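Local coordinates for protein predicted acetyltransferase (Clostridium acetobutylicum, PDB 3MGD) that binds acetyl-CoA and, as a member of the GNAT family, probably transfers its acetyl group to an acceptor molecule, at residues A[90-95]-A[100-105]; A[18-23]-A[36-41]; A[47-52]-A[114-119]. All blocks are in the same frame, centred on the assembly; numbering follows the deposited sequence. Where two conformers were deposited one is given.

How the interactions relate
Three contacts within one GNAT domain illustrate how chemistry follows position in a fold. Interaction 1 is buried and built around acetyl-CoA: strand 83-92 and helix 101-115 touch each other lightly, and their hydrogen bonds here go to the cofactor and not to each other. Interaction 2, also buried, joins helices 12-25 and 35-47 through a leucine and the aliphatic parts of two basic side chains. Interaction 3 is partly open to solvent and holds one loose polar approach. Interactions 2 and 3 both touch the second subunit. Interactions 1 and 3 use opposite ends of helix 101-115, while interaction 2 meets interaction 1 where Tyr91 packs on Gln22 and interaction 3 through Tyr41 and Leu51.

Interaction 1: A[90-95]-A[100-105]; sequences MYTEPT and GIATGM. With ACO (acetyl coenzyme *a), chain C.
Met90, a selenomethionine in the crystal, reaches from strand 90-92 to Ala102 and Met105 on the helix, and its course shows how one side chain can serve both a cofactor and a packing surface. Its CB lies 3.5 Å from the acetyl carbonyl atom O of acetyl-CoA, and CG stays close to the same oxygen. Rotation about the CG-SE bond (chi3 66°) turns CE onto the helix. There CE meets CB of Ala102 at 3.6 Å and the backbone O of the same residue at 3.4 Å, with Met105 CB slightly farther off.

The two segments share no hydrogen bond; several of their backbone amides and both pocket threonines bond to the cofactor. Met90 O accepts the pantetheine amide N4P at 2.6 Å, and Thr92 N donates to O9P at 2.9 Å in a nearly straight bond (171°), so the pantetheine arm is gripped by the strand edge. This is the strand-loop-helix core of the GNAT fold, at the start of a beta-alpha-beta unit, where the Q/R-x-x-G-x-G/A motif, here Arg97 to Ala102, runs from the loop into the helix and wraps the pyrophosphate. Gly100, the N-cap, gives its N to O1A. In the first turn Ala102 N donates to O5A at 3.0 Å, while Thr103 grips O2A twice, through its N and, at 2.6 Å, through OG1. Amides presented by a helix start would be expected to help offset the phosphate charge.

Thr92 contributes from the strand side. Its OG1, anti to the carbonyl carbon (chi1 -63°), lies within hydrogen-bonding distance of both O5A and O6A, and its single proton could serve either. The methyl CG2 of the same threonine packs against CD1 of Ile101 at 4.1 Å, the two side chains meeting at a slant.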
loop_
_atom_site.group_PDB
_atom_site.type_symbol
_atom_site.label_atom_id
_atom_site.label_comp_id
_atom_site.label_asym_id
_atom_site.label_seq_id
_atom_site.Cartn_x
_atom_site.Cartn_y
_atom_site.Cartn_z
HETATM N N MSE A 90 6.463 -6.187 12.993
HETATM C CA MSE A 90 7.017 -7.435 13.475
HETATM C C MSE A 90 8.283 -7.202 14.293
HETATM O O MSE A 90 9.223 -6.534 13.869
HETATM C CB MSE A 90 7.252 -8.414 12.333
HETATM C CG MSE A 90 5.916 -8.817 11.670
HETATM SE SE MSE A 90 6.176 -10.293 10.467
HETATM C CE MSE A 90 6.679 -11.666 11.766
ATOM N N TYR A 91 8.288 -7.774 15.482
ATOM C CA TYR A 91 9.410 -7.604 16.393
ATOM C C TYR A 91 9.458 -8.833 17.278
ATOM O O TYR A 91 8.428 -9.305 17.756
ATOM C CB TYR A 91 9.251 -6.329 17.233
ATOM C CG TYR A 91 10.436 -6.112 18.161
ATOM C CD1 TYR A 91 11.597 -5.508 17.702
ATOM C CD2 TYR A 91 10.397 -6.539 19.474
ATOM C CE1 TYR A 91 12.705 -5.321 18.552
ATOM C CE2 TYR A 91 11.488 -6.368 20.323
ATOM C CZ TYR A 91 12.634 -5.759 19.862
ATOM O OH TYR A 91 13.711 -5.598 20.731
ATOM N N THR A 92 10.650 -9.396 17.427
ATOM C CA THR A 92 10.871 -10.439 18.408
ATOM C C THR A 92 12.010 -9.984 19.339
ATOM O O THR A 92 13.042 -9.494 18.868
ATOM C CB THR A 92 11.283 -11.780 17.755
ATOM O OG1 THR A 92 10.224 -12.270 16.926
ATOM C CG2 THR A 92 11.604 -12.826 18.858
ATOM N N GLU A 93 11.811 -10.143 20.648
ATOM C CA GLU A 93 12.838 -9.847 21.647
ATOM C C GLU A 93 14.138 -10.521 21.226
ATOM O O GLU A 93 14.125 -11.698 20.863
ATOM C CB GLU A 93 12.386 -10.383 23.015
ATOM C CG GLU A 93 13.347 -10.101 24.157
ATOM C CD GLU A 93 13.430 -8.622 24.497
ATOM O OE1 GLU A 93 12.366 -7.987 24.662
ATOM O OE2 GLU A 93 14.557 -8.099 24.604
ATOM N N PRO A 94 15.264 -9.777 21.238
ATOM C CA PRO A 94 16.521 -10.337 20.726
ATOM C C PRO A 94 16.931 -11.695 21.308
ATOM O O PRO A 94 17.323 -12.568 20.538
ATOM C CB PRO A 94 17.544 -9.248 21.053
ATOM C CG PRO A 94 16.735 -7.982 20.932
ATOM C CD PRO A 94 15.380 -8.334 21.506
ATOM N N THR A 95 16.835 -11.883 22.621
ATOM C CA THR A 95 17.229 -13.161 23.203
ATOM C C THR A 95 16.274 -14.291 22.811
ATOM O O THR A 95 16.569 -15.463 23.041
ATOM C CB THR A 95 17.355 -13.081 24.741
ATOM O OG1 THR A 95 16.101 -12.699 25.302
ATOM C CG2 THR A 95 18.421 -12.052 25.140
ATOM N N GLY A 100 11.873 -19.355 15.611
ATOM C CA GLY A 100 10.730 -19.533 14.730
ATOM C C GLY A 100 9.508 -18.724 15.148
ATOM O O GLY A 100 8.402 -18.954 14.649
ATOM N N ILE A 101 9.697 -17.767 16.052
ATOM C CA ILE A 101 8.556 -16.987 16.531
ATOM C C ILE A 101 7.940 -16.119 15.436
ATOM O O ILE A 101 6.735 -16.174 15.195
ATOM C CB ILE A 101 8.908 -16.127 17.752
ATOM C CG1 ILE A 101 9.281 -17.025 18.931
ATOM C CG2 ILE A 101 7.737 -15.219 18.116
ATOM C CD1 ILE A 101 9.700 -16.240 20.158
ATOM N N ALA A 102 8.762 -15.310 14.777
ATOM C CA ALA A 102 8.272 -14.500 13.668
ATOM C C ALA A 102 7.662 -15.375 12.562
ATOM O O ALA A 102 6.620 -15.031 12.009
ATOM C CB ALA A 102 9.389 -13.607 13.120
ATOM N N THR A 103 8.283 -16.513 12.263
ATOM C CA THR A 103 7.745 -17.418 11.229
ATOM C C THR A 103 6.351 -17.949 11.585
ATOM O O THR A 103 5.446 -17.990 10.734
ATOM C CB THR A 103 8.723 -18.594 10.938
ATOM O OG1 THR A 103 9.948 -18.071 10.408
ATOM C CG2 THR A 103 8.124 -19.570 9.933
ATOM N N GLY A 104 6.165 -18.337 12.844
ATOM C CA GLY A 104 4.860 -18.770 13.318
ATOM C C GLY A 104 3.855 -17.621 13.341
ATOM O O GLY A 104 2.667 -17.826 13.114
HETATM N N MSE A 105 4.322 -16.408 13.631
HETATM C CA MSE A 105 3.452 -15.229 13.544
HETATM C C MSE A 105 2.951 -15.033 12.114
HETATM O O MSE A 105 1.780 -14.713 11.901
HETATM C CB MSE A 105 4.190 -13.962 13.987
HETATM C CG MSE A 105 4.399 -13.827 15.477
HETATM SE SE MSE A 105 2.699 -13.670 16.419
HETATM C CE MSE A 105 3.254 -12.502 17.889
HETATM N N1A ACO C . 14.738 -24.660 12.108
HETATM C C2A ACO C . 15.932 -24.063 11.690
HETATM N N3A ACO C . 16.078 -22.656 11.735
HETATM C C4A ACO C . 14.976 -21.839 12.215
HETATM C C5A ACO C . 13.754 -22.448 12.645
HETATM C C6A ACO C . 13.612 -23.829 12.598
HETATM N N6A ACO C . 12.373 -24.440 13.034
HETATM N N7A ACO C . 12.852 -21.411 13.069
HETATM C C8A ACO C . 13.501 -20.196 12.907
HETATM N N9A ACO C . 14.821 -20.450 12.353
HETATM C C1B ACO C . 15.830 -19.422 12.162
HETATM C C2B ACO C . 15.623 -19.012 10.694
HETATM O O2B ACO C . 15.727 -19.929 9.654
HETATM C C3B ACO C . 16.385 -17.708 10.628
HETATM O O3B ACO C . 17.768 -17.745 10.357
HETATM P P3B ACO C . 18.371 -17.609 8.888
HETATM O O7A ACO C . 19.813 -18.225 8.910
HETATM O O8A ACO C . 18.449 -16.120 8.489
HETATM O O9A ACO C . 17.511 -18.353 7.889
HETATM C C4B ACO C . 15.949 -17.062 11.989
HETATM O O4B ACO C . 15.927 -18.206 12.920
HETATM C C5B ACO C . 14.825 -16.056 12.126
HETATM O O5B ACO C . 13.563 -16.660 11.980
HETATM P P1A ACO C . 12.460 -16.508 13.101
HETATM O O1A ACO C . 12.882 -17.159 14.428
HETATM O O2A ACO C . 11.161 -17.084 12.545
HETATM O O3A ACO C . 12.294 -14.950 13.285
HETATM P P2A ACO C . 12.521 -14.173 14.657
HETATM O O4A ACO C . 14.011 -14.207 15.135
HETATM O O5A ACO C . 11.548 -14.633 15.708
HETATM O O6A ACO C . 12.102 -12.681 14.375
HETATM C CBP ACO C . 12.484 -10.531 13.311
HETATM C CCP ACO C . 12.545 -12.048 13.207
HETATM C CDP ACO C . 12.743 -9.898 11.953
HETATM C CEP ACO C . 11.132 -10.169 13.830
HETATM C CAP ACO C . 13.598 -10.063 14.305
HETATM O OAP ACO C . 14.873 -10.362 13.844
HETATM C C9P ACO C . 13.461 -8.642 14.793
HETATM O O9P ACO C . 12.652 -8.314 15.662
HETATM N N8P ACO C . 14.350 -7.669 14.194
HETATM C C7P ACO C . 14.248 -6.253 14.546
HETATM C C6P ACO C . 12.965 -5.659 14.096
HETATM C C5P ACO C . 12.679 -6.001 12.650
HETATM O O5P ACO C . 13.564 -5.909 11.798
HETATM N N4P ACO C . 11.375 -6.475 12.333
HETATM C C3P ACO C . 10.922 -6.595 10.968
HETATM C C2P ACO C . 10.495 -5.320 10.286
HETATM S S1P ACO C . 9.802 -5.556 8.668
HETATM C C ACO C . 8.174 -5.963 8.742
HETATM O O ACO C . 7.618 -6.040 9.828
HETATM C CH3 ACO C . 7.464 -6.360 7.507
#

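Interaction 2: A[18-23]-A[36-41]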
loop_
_atom_site.group_PDB
_atom_site.type_symbol
_atom_site.label_atom_id
_atom_site.label_comp_id
_atom_site.label_asym_id
_atom_site.label_seq_id
_atom_site.Cartn_x
_atom_site.Cartn_y
_atom_site.Cartn_z
ATOM N N ILE A 18 6.567 -0.654 21.614
ATOM C CA ILE A 18 7.249 -1.733 20.904
ATOM C C ILE A 18 7.548 -1.331 19.469
ATOM O O ILE A 18 8.613 -1.667 18.948
ATOM C CB ILE A 18 6.437 -3.022 20.908
ATOM C CG1 ILE A 18 6.171 -3.463 22.350
ATOM C CG2 ILE A 18 7.170 -4.108 20.115
ATOM C CD1 ILE A 18 5.172 -4.600 22.466
ATOM N N ARG A 19 6.628 -0.607 18.823
ATOM C CA ARG A 19 6.920 -0.137 17.463
ATOM C C ARG A 19 8.134 0.790 17.437
ATOM O O ARG A 19 8.984 0.669 16.568
ATOM C CB ARG A 19 5.710 0.521 16.773
ATOM C CG ARG A 19 6.052 1.058 15.365
ATOM C CD ARG A 19 4.836 1.254 14.426
ATOM N NE ARG A 19 5.281 1.918 13.199
ATOM C CZ ARG A 19 5.898 1.305 12.189
ATOM N NH1 ARG A 19 6.148 -0.003 12.233
ATOM N NH2 ARG A 19 6.301 2.010 11.142
ATOM N N LYS A 20 8.220 1.736 18.366
ATOM C CA LYS A 20 9.408 2.592 18.410
ATOM C C LYS A 20 10.678 1.770 18.631
ATOM O O LYS A 20 11.706 1.995 17.983
ATOM C CB LYS A 20 9.277 3.670 19.495
ATOM C CG LYS A 20 8.199 4.715 19.231
ATOM C CD LYS A 20 8.246 5.878 20.229
ATOM C CE LYS A 20 7.895 5.441 21.624
ATOM N NZ LYS A 20 7.712 6.610 22.569
ATOM N N ARG A 21 10.592 0.817 19.548
ATOM C CA ARG A 21 11.718 -0.041 19.873
ATOM C C ARG A 21 12.183 -0.808 18.637
ATOM O O ARG A 21 13.379 -0.930 18.379
ATOM C CB ARG A 21 11.290 -1.009 20.961
ATOM C CG ARG A 21 12.423 -1.714 21.651
ATOM C CD ARG A 21 11.913 -2.250 22.959
ATOM N NE ARG A 21 12.405 -3.592 23.209
ATOM C CZ ARG A 21 11.696 -4.534 23.815
ATOM N NH1 ARG A 21 10.456 -4.284 24.230
ATOM N NH2 ARG A 21 12.227 -5.724 23.985
ATOM N N GLN A 22 11.212 -1.311 17.877
ATOM C CA GLN A 22 11.462 -2.044 16.641
ATOM C C GLN A 22 12.171 -1.183 15.606
ATOM O O GLN A 22 13.167 -1.589 15.026
ATOM C CB GLN A 22 10.127 -2.521 16.084
ATOM C CG GLN A 22 10.219 -3.196 14.729
ATOM C CD GLN A 22 8.883 -3.161 14.040
ATOM O OE1 GLN A 22 7.839 -3.233 14.701
ATOM N NE2 GLN A 22 8.895 -3.072 12.702
ATOM N N LEU A 23 11.664 0.023 15.389
ATOM C CA LEU A 23 12.227 0.899 14.374
ATOM C C LEU A 23 13.647 1.296 14.745
ATOM O O LEU A 23 14.524 1.387 13.896
ATOM C CB LEU A 23 11.365 2.149 14.231
ATOM C CG LEU A 23 9.940 1.939 13.708
ATOM C CD1 LEU A 23 9.174 3.239 13.798
ATOM C CD2 LEU A 23 9.935 1.399 12.256
ATOM N N LYS A 36 2.031 10.824 19.287
ATOM C CA LYS A 36 0.641 11.187 19.007
ATOM C C LYS A 36 0.144 10.427 17.776
ATOM O O LYS A 36 -0.939 9.835 17.793
ATOM C CB LYS A 36 0.498 12.693 18.813
ATOM C CG LYS A 36 -0.953 13.163 18.601
ATOM C CD LYS A 36 -1.048 14.671 18.363
ATOM C CE LYS A 36 -2.514 15.089 18.116
ATOM N NZ LYS A 36 -2.643 16.523 17.760
ATOM N N GLU A 37 0.946 10.436 16.717
ATOM C CA GLU A 37 0.536 9.833 15.447
ATOM C C GLU A 37 0.439 8.313 15.532
ATOM O O GLU A 37 -0.464 7.708 14.945
ATOM C CB GLU A 37 1.512 10.230 14.338
ATOM C CG GLU A 37 1.442 11.706 13.926
ATOM C CD GLU A 37 2.300 12.633 14.788
ATOM O OE1 GLU A 37 2.801 12.226 15.867
ATOM O OE2 GLU A 37 2.469 13.798 14.377
ATOM N N LEU A 38 1.387 7.691 16.237
ATOM C CA LEU A 38 1.338 6.243 16.455
ATOM C C LEU A 38 0.067 5.873 17.236
ATOM O O LEU A 38 -0.668 4.956 16.861
ATOM C CB LEU A 38 2.591 5.754 17.210
ATOM C CG LEU A 38 3.906 5.626 16.433
ATOM C CD1 LEU A 38 5.109 5.366 17.368
ATOM C CD2 LEU A 38 3.800 4.550 15.349
ATOM N N THR A 39 -0.194 6.595 18.321
ATOM C CA THR A 39 -1.362 6.299 19.168
ATOM C C THR A 39 -2.666 6.462 18.411
ATOM O O THR A 39 -3.596 5.667 18.563
ATOM C CB THR A 39 -1.401 7.219 20.395
ATOM O OG1 THR A 39 -0.172 7.093 21.116
ATOM C CG2 THR A 39 -2.574 6.870 21.305
ATOM N N ARG A 40 -2.736 7.508 17.600
ATOM C CA ARG A 40 -3.915 7.724 16.758
ATOM C C ARG A 40 -4.061 6.620 15.709
ATOM O O ARG A 40 -5.162 6.159 15.471
ATOM C CB ARG A 40 -3.850 9.101 16.099
ATOM C CG ARG A 40 -5.051 9.458 15.232
ATOM C CD ARG A 40 -4.901 10.901 14.750
ATOM N NE ARG A 40 -3.713 11.052 13.910
ATOM C CZ ARG A 40 -3.170 12.216 13.564
ATOM N NH1 ARG A 40 -3.693 13.360 14.000
ATOM N NH2 ARG A 40 -2.089 12.234 12.787
ATOM N N TYR A 41 -2.953 6.205 15.090
ATOM C CA TYR A 41 -2.980 5.120 14.098
ATOM C C TYR A 41 -3.545 3.820 14.682
ATOM O O TYR A 41 -4.405 3.174 14.069
ATOM C CB TYR A 41 -1.589 4.856 13.522
ATOM C CG TYR A 41 -1.560 3.676 12.572
ATOM C CD1 TYR A 41 -1.982 3.813 11.254
ATOM C CD2 TYR A 41 -1.132 2.427 12.998
ATOM C CE1 TYR A 41 -1.978 2.736 10.384
ATOM C CE2 TYR A 41 -1.118 1.339 12.138
ATOM C CZ TYR A 41 -1.540 1.504 10.833
ATOM O OH TYR A 41 -1.536 0.423 9.979
#
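Helices 12-25 and 35-47, the pair that follows the first strand of the GNAT fold, meet where Leu38 pushes between the side chains of Arg19 and Lys20. The backbones stand well apart, with CA of Arg19 and CA of Leu38 8.5 Å from each other, so the join depends on how far the side chains reach. Leu38 divides the work between its two methyls. CD2 rests where the aliphatic chain of Arg19 joins its guanidinium, 3.6 Å from CD and 3.7 Å from NE, while CD1 touches CG of Lys20, also at 3.7 Å.

Arg19 extends from CG to NE with CG anti to the backbone N (chi1 178°), and this straight chain lies about perpendicular to the leucine. CD2 of Leu38 arrives at the edge of the guanidinium, near its plane, rather than over a face. One face is instead covered by Leu23 CD1 from the next turn of the same helix, 3.9 Å above the plane and displaced toward the rim. In many GNAT enzymes these first two helices help shape the acceptor side of the active site, and here Gln22, on the same helix as Arg19, lines the acetyl-CoA pocket.

The polar ends work elsewhere. Arg19 NH2 donates to the backbone O of Pro75 in the second subunit, and NH1 makes a weak bond to Asn89 OD1 on strand 83-92, so the same side chain packs on leucines and reaches the second subunit. Lys20 leaves the helix with CG beside the backbone N and kinks at its third torsion (chi3 -67°). Its NZ forms a salt bridge with Asp35, just before segment 36-41, which adds an ionic tie between the helices next to the apolar one.

Interaction 3: A[47-52]-A[114-119]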
loop_
_atom_site.group_PDB
_atom_site.type_symbol
_atom_site.label_atom_id
_atom_site.label_comp_id
_atom_site.label_asym_id
_atom_site.label_seq_id
_atom_site.Cartn_x
_atom_site.Cartn_y
_atom_site.Cartn_z
ATOM N N ALA A 47 -9.834 0.016 16.122
ATOM C CA ALA A 47 -11.256 0.210 16.357
ATOM C C ALA A 47 -12.077 -0.215 15.154
ATOM O O ALA A 47 -13.164 -0.768 15.307
ATOM C CB ALA A 47 -11.557 1.665 16.725
ATOM N N ASN A 48 -11.558 0.034 13.953
ATOM C CA ASN A 48 -12.233 -0.300 12.699
ATOM C C ASN A 48 -11.850 -1.668 12.143
ATOM O O ASN A 48 -12.256 -2.022 11.044
ATOM C CB ASN A 48 -11.908 0.748 11.628
ATOM C CG ASN A 48 -12.488 2.110 11.941
ATOM O OD1 ASN A 48 -13.556 2.225 12.544
ATOM N ND2 ASN A 48 -11.789 3.157 11.513
ATOM N N ASN A 49 -11.017 -2.400 12.876
ATOM C CA ASN A 49 -10.563 -3.735 12.460
ATOM C C ASN A 49 -9.824 -3.756 11.131
ATOM O O ASN A 49 -9.828 -4.776 10.426
ATOM C CB ASN A 49 -11.746 -4.726 12.419
ATOM C CG ASN A 49 -11.334 -6.181 12.749
ATOM O OD1 ASN A 49 -10.363 -6.433 13.466
ATOM N ND2 ASN A 49 -12.102 -7.133 12.240
ATOM N N LEU A 50 -9.205 -2.630 10.784
ATOM C CA LEU A 50 -8.342 -2.544 9.601
ATOM C C LEU A 50 -6.884 -2.886 9.935
ATOM O O LEU A 50 -6.010 -2.834 9.072
ATOM C CB LEU A 50 -8.428 -1.145 8.984
ATOM C CG LEU A 50 -9.775 -0.843 8.314
ATOM C CD1 LEU A 50 -9.884 0.617 7.848
ATOM C CD2 LEU A 50 -10.027 -1.810 7.153
ATOM N N LEU A 51 -6.642 -3.206 11.204
ATOM C CA LEU A 51 -5.349 -3.684 11.678
ATOM C C LEU A 51 -5.589 -4.812 12.682
ATOM O O LEU A 51 -6.455 -4.692 13.543
ATOM C CB LEU A 51 -4.587 -2.553 12.380
ATOM C CG LEU A 51 -3.173 -2.935 12.837
ATOM C CD1 LEU A 51 -2.224 -3.018 11.616
ATOM C CD2 LEU A 51 -2.637 -1.962 13.904
ATOM N N VAL A 52 -4.840 -5.903 12.556
ATOM C CA VAL A 52 -4.823 -6.958 13.570
ATOM C C VAL A 52 -3.377 -7.165 14.016
ATOM O O VAL A 52 -2.510 -7.452 13.202
ATOM C CB VAL A 52 -5.377 -8.300 13.030
ATOM C CG1 VAL A 52 -5.189 -9.423 14.055
ATOM C CG2 VAL A 52 -6.863 -8.161 12.645
ATOM N N LYS A 114 -6.898 -14.820 5.056
ATOM C CA LYS A 114 -7.814 -15.790 4.463
ATOM C C LYS A 114 -9.224 -15.628 5.023
ATOM O O LYS A 114 -10.203 -15.745 4.295
ATOM C CB LYS A 114 -7.336 -17.206 4.763
ATOM C CG LYS A 114 -6.081 -17.614 4.041
ATOM C CD LYS A 114 -5.806 -19.087 4.311
ATOM C CE LYS A 114 -4.718 -19.626 3.413
ATOM N NZ LYS A 114 -4.563 -21.095 3.618
ATOM N N GLU A 115 -9.325 -15.358 6.318
ATOM C CA GLU A 115 -10.645 -15.219 6.944
ATOM C C GLU A 115 -11.399 -13.993 6.409
ATOM O O GLU A 115 -12.611 -13.859 6.582
ATOM C CB GLU A 115 -10.499 -15.161 8.469
ATOM C CG GLU A 115 -10.240 -16.538 9.105
ATOM C CD GLU A 115 -11.448 -17.473 8.987
ATOM O OE1 GLU A 115 -12.513 -17.139 9.551
ATOM O OE2 GLU A 115 -11.339 -18.535 8.323
ATOM N N ARG A 116 -10.669 -13.109 5.745
ATOM C CA ARG A 116 -11.243 -11.900 5.152
ATOM C C ARG A 116 -11.218 -11.959 3.631
ATOM O O ARG A 116 -11.356 -10.934 2.958
ATOM C CB ARG A 116 -10.477 -10.663 5.617
ATOM C CG ARG A 116 -11.237 -9.771 6.589
ATOM C CD ARG A 116 -10.255 -9.079 7.499
ATOM N NE ARG A 116 -9.530 -10.082 8.267
ATOM C CZ ARG A 116 -9.606 -10.226 9.585
ATOM N NH1 ARG A 116 -10.351 -9.403 10.307
ATOM N NH2 ARG A 116 -8.921 -11.189 10.177
ATOM N N ASN A 117 -11.039 -13.158 3.088
ATOM C CA ASN A 117 -11.007 -13.356 1.641
ATOM C C ASN A 117 -9.921 -12.550 0.931
ATOM O O ASN A 117 -10.139 -11.981 -0.148
ATOM C CB ASN A 117 -12.385 -13.076 1.025
ATOM C CG ASN A 117 -13.427 -14.095 1.458
ATOM O OD1 ASN A 117 -13.091 -15.234 1.785
ATOM N ND2 ASN A 117 -14.698 -13.695 1.455
ATOM N N ILE A 118 -8.744 -12.516 1.540
ATOM C CA ILE A 118 -7.594 -11.837 0.952
ATOM C C ILE A 118 -6.533 -12.874 0.649
ATOM O O ILE A 118 -6.253 -13.746 1.478
ATOM C CB ILE A 118 -7.033 -10.774 1.909
ATOM C CG1 ILE A 118 -8.019 -9.608 2.026
ATOM C CG2 ILE A 118 -5.646 -10.306 1.454
ATOM C CD1 ILE A 118 -7.577 -8.525 2.992
ATOM N N HIS A 119 -5.949 -12.798 -0.541
ATOM C CA HIS A 119 -4.973 -13.802 -0.951
ATOM C C HIS A 119 -3.665 -13.206 -1.451
ATOM O O HIS A 119 -2.782 -13.927 -1.906
ATOM C CB HIS A 119 -5.572 -14.746 -1.999
ATOM C CG HIS A 119 -6.031 -14.057 -3.248
ATOM N ND1 HIS A 119 -5.206 -13.863 -4.334
ATOM C CD2 HIS A 119 -7.226 -13.515 -3.582
ATOM C CE1 HIS A 119 -5.873 -13.230 -5.284
ATOM N NE2 HIS A 119 -7.101 -13.007 -4.852
#
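An unusual first torsion in each partner brings Asn49 and Arg116 together: chi1 is -149° in Asn49 and -109° in Arg116, both away from the staggered positions, and the arginine bends again at its third torsion. NH1 of the arginine thereby comes within 3.5 Å of ND2 of the asparagine. Both atoms are donors, so the pair is a close approach and not a hydrogen bond. ND2 lies at the edge of the guanidinium, in its plane, while the amide itself is turned by 69° from that plane. Val52 CG2 stands 4.4 Å from the same NH1. Arg116 was modelled in two conformers, and this geometry holds for one of them.

What steadies the guanidinium is Glu112, one turn earlier on helix 101-115, whose OE1 forms a salt bridge with NH2. The approach joins two helix ends, those of helices 35-47 and 101-115, closed in Schellman motifs by Asn49 and Asn117, both with positive phi. Around it, strand 61-72 pairs with Leu50 and Val52 and lends Phe70 to Arg116 and Ile118, while helix 35-47 packs on Leu51.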